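Local structure of putative isomerase YbhH (Escherichia coli, 6OTV) at residues 61-66 and 73-78. The protein is a putative isomerase of the PrpF family whose reaction is not established, with the fold of the diaminopimelate epimerase clan. Numbering follows the deposited sequence.
Sequences AIISRS and VDYLFA. With EDO (1,2-ethanediol), chain L.
The ring of Y75 meets A61 at its edge: the methyl CB lies near the ring plane, 3.6 Å from CE1. I63 approaches the ring obliquely, its CD1 3.8 Å from CD1 of Y75; CG1 of I63 stands anti to the carbonyl carbon (chi1 -44°) and the chain turns again at CG1, bringing CD1 nearer to the other strand. One face of the ring has the backbone N of F77 above it, offset toward the rim. I63 and Y75 pack against helix 94-106, where V100 touches both, and Y75 OH hydrogen-bonds to C93 O. A61 shares this side of the hairpin made by strands 59-65 and 73-80.

I62, S64, D74 and L76 project from the other side, where I62 touches R31 of helix 28-39. I62 and L76 run alongside each other, their tips meeting at CD1 of I62 and CD2 of L76, 4.0 Å apart. The backbones run antiparallel at 160°, and I62-L76 and S64-D74 are the hydrogen-bonded pairs. I62 N to L76 O is nearly straight (171°), whereas D74 N to S64 O, at 2.6 Å, is more bent.

Near the turn, the carboxylate of D74 sits against S66, with OD1 2.9 Å from OG; D68 N hydrogen-bonds to the same OG. OD2 accepts a hydrogen bond from S67 N and forms a salt bridge with R122 of strand 116-123. O1 of an ethanediol, probably from the crystallisation liquor, accepts a hydrogen bond from R65 N at 2.9 Å.

Chemically, the contact combines apolar packing of A61, I63 and Y75 on one side and of I62 with L76 on the other with a buried carboxylate whose two oxygens have different partners. Through OD2, D74 ties the turn (S67) to strand 116-123 (R122); these donors would be expected to favour its ionised form.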
ATOM      1  N   ALA A  61     -17.044   8.429  12.669  1.00 27.73           N
ATOM      2  CA  ALA A  61     -16.116   8.118  11.589  1.00 24.33           C
ATOM      3  C   ALA A  61     -16.288   9.162  10.496  1.00 27.20           C
ATOM      4  O   ALA A  61     -17.391   9.334   9.966  1.00 29.36           O
ATOM      5  CB  ALA A  61     -16.360   6.713  11.032  1.00 24.02           C
ATOM      6  N   ILE A  62     -15.206   9.858  10.162  1.00 31.28           N
ATOM      7  CA  ILE A  62     -15.217  10.890   9.132  1.00 28.82           C
ATOM      8  C   ILE A  62     -14.503  10.326   7.909  1.00 36.10           C
ATOM      9  O   ILE A  62     -13.297  10.050   7.951  1.00 33.99           O
ATOM     10  CB  ILE A  62     -14.564  12.190   9.620  1.00 30.13           C
ATOM     11  CG1 ILE A  62     -15.282  12.696  10.878  1.00 26.18           C
ATOM     12  CG2 ILE A  62     -14.581  13.240   8.515  1.00 26.97           C
ATOM     13  CD1 ILE A  62     -14.568  13.841  11.583  1.00 28.69           C
ATOM     14  N   ILE A  63     -15.247  10.152   6.817  1.00 33.96           N
ATOM     15  CA  ILE A  63     -14.784   9.424   5.640  1.00 33.28           C
ATOM     16  C   ILE A  63     -14.631  10.394   4.476  1.00 37.85           C
ATOM     17  O   ILE A  63     -15.452  11.303   4.296  1.00 33.54           O
ATOM     18  CB  ILE A  63     -15.753   8.284   5.269  1.00 29.34           C
ATOM     19  CG1 ILE A  63     -16.189   7.504   6.518  1.00 28.44           C
ATOM     20  CG2 ILE A  63     -15.124   7.362   4.241  1.00 28.19           C
ATOM     21  CD1 ILE A  63     -15.054   6.885   7.291  1.00 32.56           C
ATOM     22  N   SER A  64     -13.590  10.183   3.673  1.00 34.85           N
ATOM     23  CA  SER A  64     -13.349  10.989   2.484  1.00 33.22           C
ATOM     24  C   SER A  64     -12.474  10.193   1.528  1.00 40.35           C
ATOM     25  O   SER A  64     -11.874   9.181   1.900  1.00 41.44           O
ATOM     26  CB  SER A  64     -12.680  12.320   2.834  1.00 31.10           C
ATOM     27  OG  SER A  64     -11.325  12.122   3.195  1.00 34.17           O
ATOM     28  N   ARG A  65     -12.412  10.662   0.285  1.00 40.08           N
ATOM     29  CA  ARG A  65     -11.449  10.108  -0.656  1.00 40.00           C
ATOM     30  C   ARG A  65     -10.038  10.352  -0.140  1.00 36.24           C
ATOM     31  O   ARG A  65      -9.731  11.419   0.396  1.00 34.93           O
ATOM     32  CB  ARG A  65     -11.628  10.730  -2.040  1.00 43.84           C
ATOM     33  CG  ARG A  65     -12.865  10.240  -2.776  1.00 52.96           C
ATOM     34  CD  ARG A  65     -12.915  10.781  -4.196  1.00 55.45           C
ATOM     35  NE  ARG A  65     -14.073  10.276  -4.928  1.00 60.49           N
ATOM     36  CZ  ARG A  65     -15.271  10.854  -4.924  1.00 61.47           C
ATOM     37  NH1 ARG A  65     -15.474  11.961  -4.220  1.00 60.99           N
ATOM     38  NH2 ARG A  65     -16.266  10.323  -5.620  1.00 61.94           N
ATOM     39  N   SER A  66      -9.177   9.350  -0.292  1.00 36.74           N
ATOM     40  CA  SER A  66      -7.873   9.396   0.355  1.00 35.46           C
ATOM     41  C   SER A  66      -6.960  10.431  -0.291  1.00 43.60           C
ATOM     42  O   SER A  66      -6.898  10.558  -1.519  1.00 37.02           O
ATOM     43  CB  SER A  66      -7.205   8.028   0.310  1.00 32.37           C
ATOM     44  OG  SER A  66      -5.922   8.098   0.906  1.00 39.11           O
ATOM     45  N   VAL A  73      -9.896   5.404   0.425  1.00 27.70           N
ATOM     46  CA  VAL A  73     -10.590   6.358   1.275  1.00 30.21           C
ATOM     47  C   VAL A  73      -9.756   6.627   2.517  1.00 33.71           C
ATOM     48  O   VAL A  73      -8.963   5.787   2.958  1.00 36.97           O
ATOM     49  CB  VAL A  73     -12.004   5.872   1.672  1.00 31.00           C
ATOM     50  CG1 VAL A  73     -12.842   5.595   0.437  1.00 38.38           C
ATOM     51  CG2 VAL A  73     -11.923   4.645   2.558  1.00 27.74           C
ATOM     52  N   ASP A  74      -9.938   7.818   3.078  1.00 35.76           N
ATOM     53  CA  ASP A  74      -9.361   8.184   4.362  1.00 34.49           C
ATOM     54  C   ASP A  74     -10.409   8.047   5.457  1.00 34.56           C
ATOM     55  O   ASP A  74     -11.592   8.330   5.241  1.00 34.68           O
ATOM     56  CB  ASP A  74      -8.821   9.614   4.334  1.00 28.16           C
ATOM     57  CG  ASP A  74      -7.440   9.700   3.724  1.00 40.47           C
ATOM     58  OD1 ASP A  74      -6.785   8.643   3.574  1.00 40.02           O
ATOM     59  OD2 ASP A  74      -7.008  10.825   3.391  1.00 33.14           O
ATOM     60  N   TYR A  75      -9.964   7.615   6.635  1.00 33.86           N
ATOM     61  CA  TYR A  75     -10.844   7.341   7.767  1.00 26.85           C
ATOM     62  C   TYR A  75     -10.273   8.028   8.999  1.00 26.23           C
ATOM     63  O   TYR A  75      -9.191   7.666   9.473  1.00 32.97           O
ATOM     64  CB  TYR A  75     -10.991   5.831   7.981  1.00 35.05           C
ATOM     65  CG  TYR A  75     -11.417   5.399   9.371  1.00 36.91           C
ATOM     66  CD1 TYR A  75     -12.579   5.892   9.957  1.00 34.61           C
ATOM     67  CD2 TYR A  75     -10.671   4.469  10.084  1.00 43.42           C
ATOM     68  CE1 TYR A  75     -12.971   5.484  11.220  1.00 36.01           C
ATOM     69  CE2 TYR A  75     -11.055   4.055  11.347  1.00 40.72           C
ATOM     70  CZ  TYR A  75     -12.205   4.566  11.910  1.00 38.92           C
ATOM     71  OH  TYR A  75     -12.587   4.151  13.167  1.00 33.79           O
ATOM     72  N   LEU A  76     -10.994   9.022   9.510  1.00 29.66           N
ATOM     73  CA  LEU A  76     -10.634   9.719  10.737  1.00 27.78           C
ATOM     74  C   LEU A  76     -11.634   9.343  11.821  1.00 29.22           C
ATOM     75  O   LEU A  76     -12.840   9.560  11.659  1.00 30.49           O
ATOM     76  CB  LEU A  76     -10.615  11.233  10.524  1.00 28.71           C
ATOM     77  CG  LEU A  76     -10.404  12.088  11.775  1.00 34.92           C
ATOM     78  CD1 LEU A  76      -9.053  11.798  12.410  1.00 34.41           C
ATOM     79  CD2 LEU A  76     -10.545  13.568  11.441  1.00 30.91           C
ATOM     80  N   PHE A  77     -11.136   8.780  12.916  1.00 26.08           N
ATOM     81  CA  PHE A  77     -11.977   8.377  14.031  1.00 29.48           C
ATOM     82  C   PHE A  77     -11.969   9.449  15.112  1.00 32.29           C
ATOM     83  O   PHE A  77     -10.946  10.098  15.349  1.00 31.59           O
ATOM     84  CB  PHE A  77     -11.513   7.045  14.628  1.00 25.74           C
ATOM     85  CG  PHE A  77     -12.218   6.687  15.902  1.00 29.18           C
ATOM     86  CD1 PHE A  77     -13.540   6.269  15.882  1.00 30.79           C
ATOM     87  CD2 PHE A  77     -11.572   6.793  17.123  1.00 34.65           C
ATOM     88  CE1 PHE A  77     -14.204   5.947  17.056  1.00 33.39           C
ATOM     89  CE2 PHE A  77     -12.229   6.473  18.303  1.00 33.53           C
ATOM     90  CZ  PHE A  77     -13.546   6.047  18.268  1.00 26.11           C
ATOM     91  N   ALA A  78     -13.116   9.623  15.766  1.00 25.90           N
ATOM     92  CA  ALA A  78     -13.240  10.540  16.891  1.00 33.50           C
ATOM     93  C   ALA A  78     -14.103   9.896  17.963  1.00 34.51           C
ATOM     94  O   ALA A  78     -15.163   9.339  17.660  1.00 37.01           O
ATOM     95  CB  ALA A  78     -13.844  11.881  16.457  1.00 26.48           C
TER
HETATM   96  C1  EDO L 410     -15.529  13.245  -0.418  1.00 44.25           C
HETATM   97  O1  EDO L 410     -14.145  12.885  -0.326  1.00 37.80           O
HETATM   98  C2  EDO L 410     -16.121  13.395   0.979  1.00 49.52           C
HETATM   99  O2  EDO L 410     -15.397  14.390   1.711  1.00 44.85           O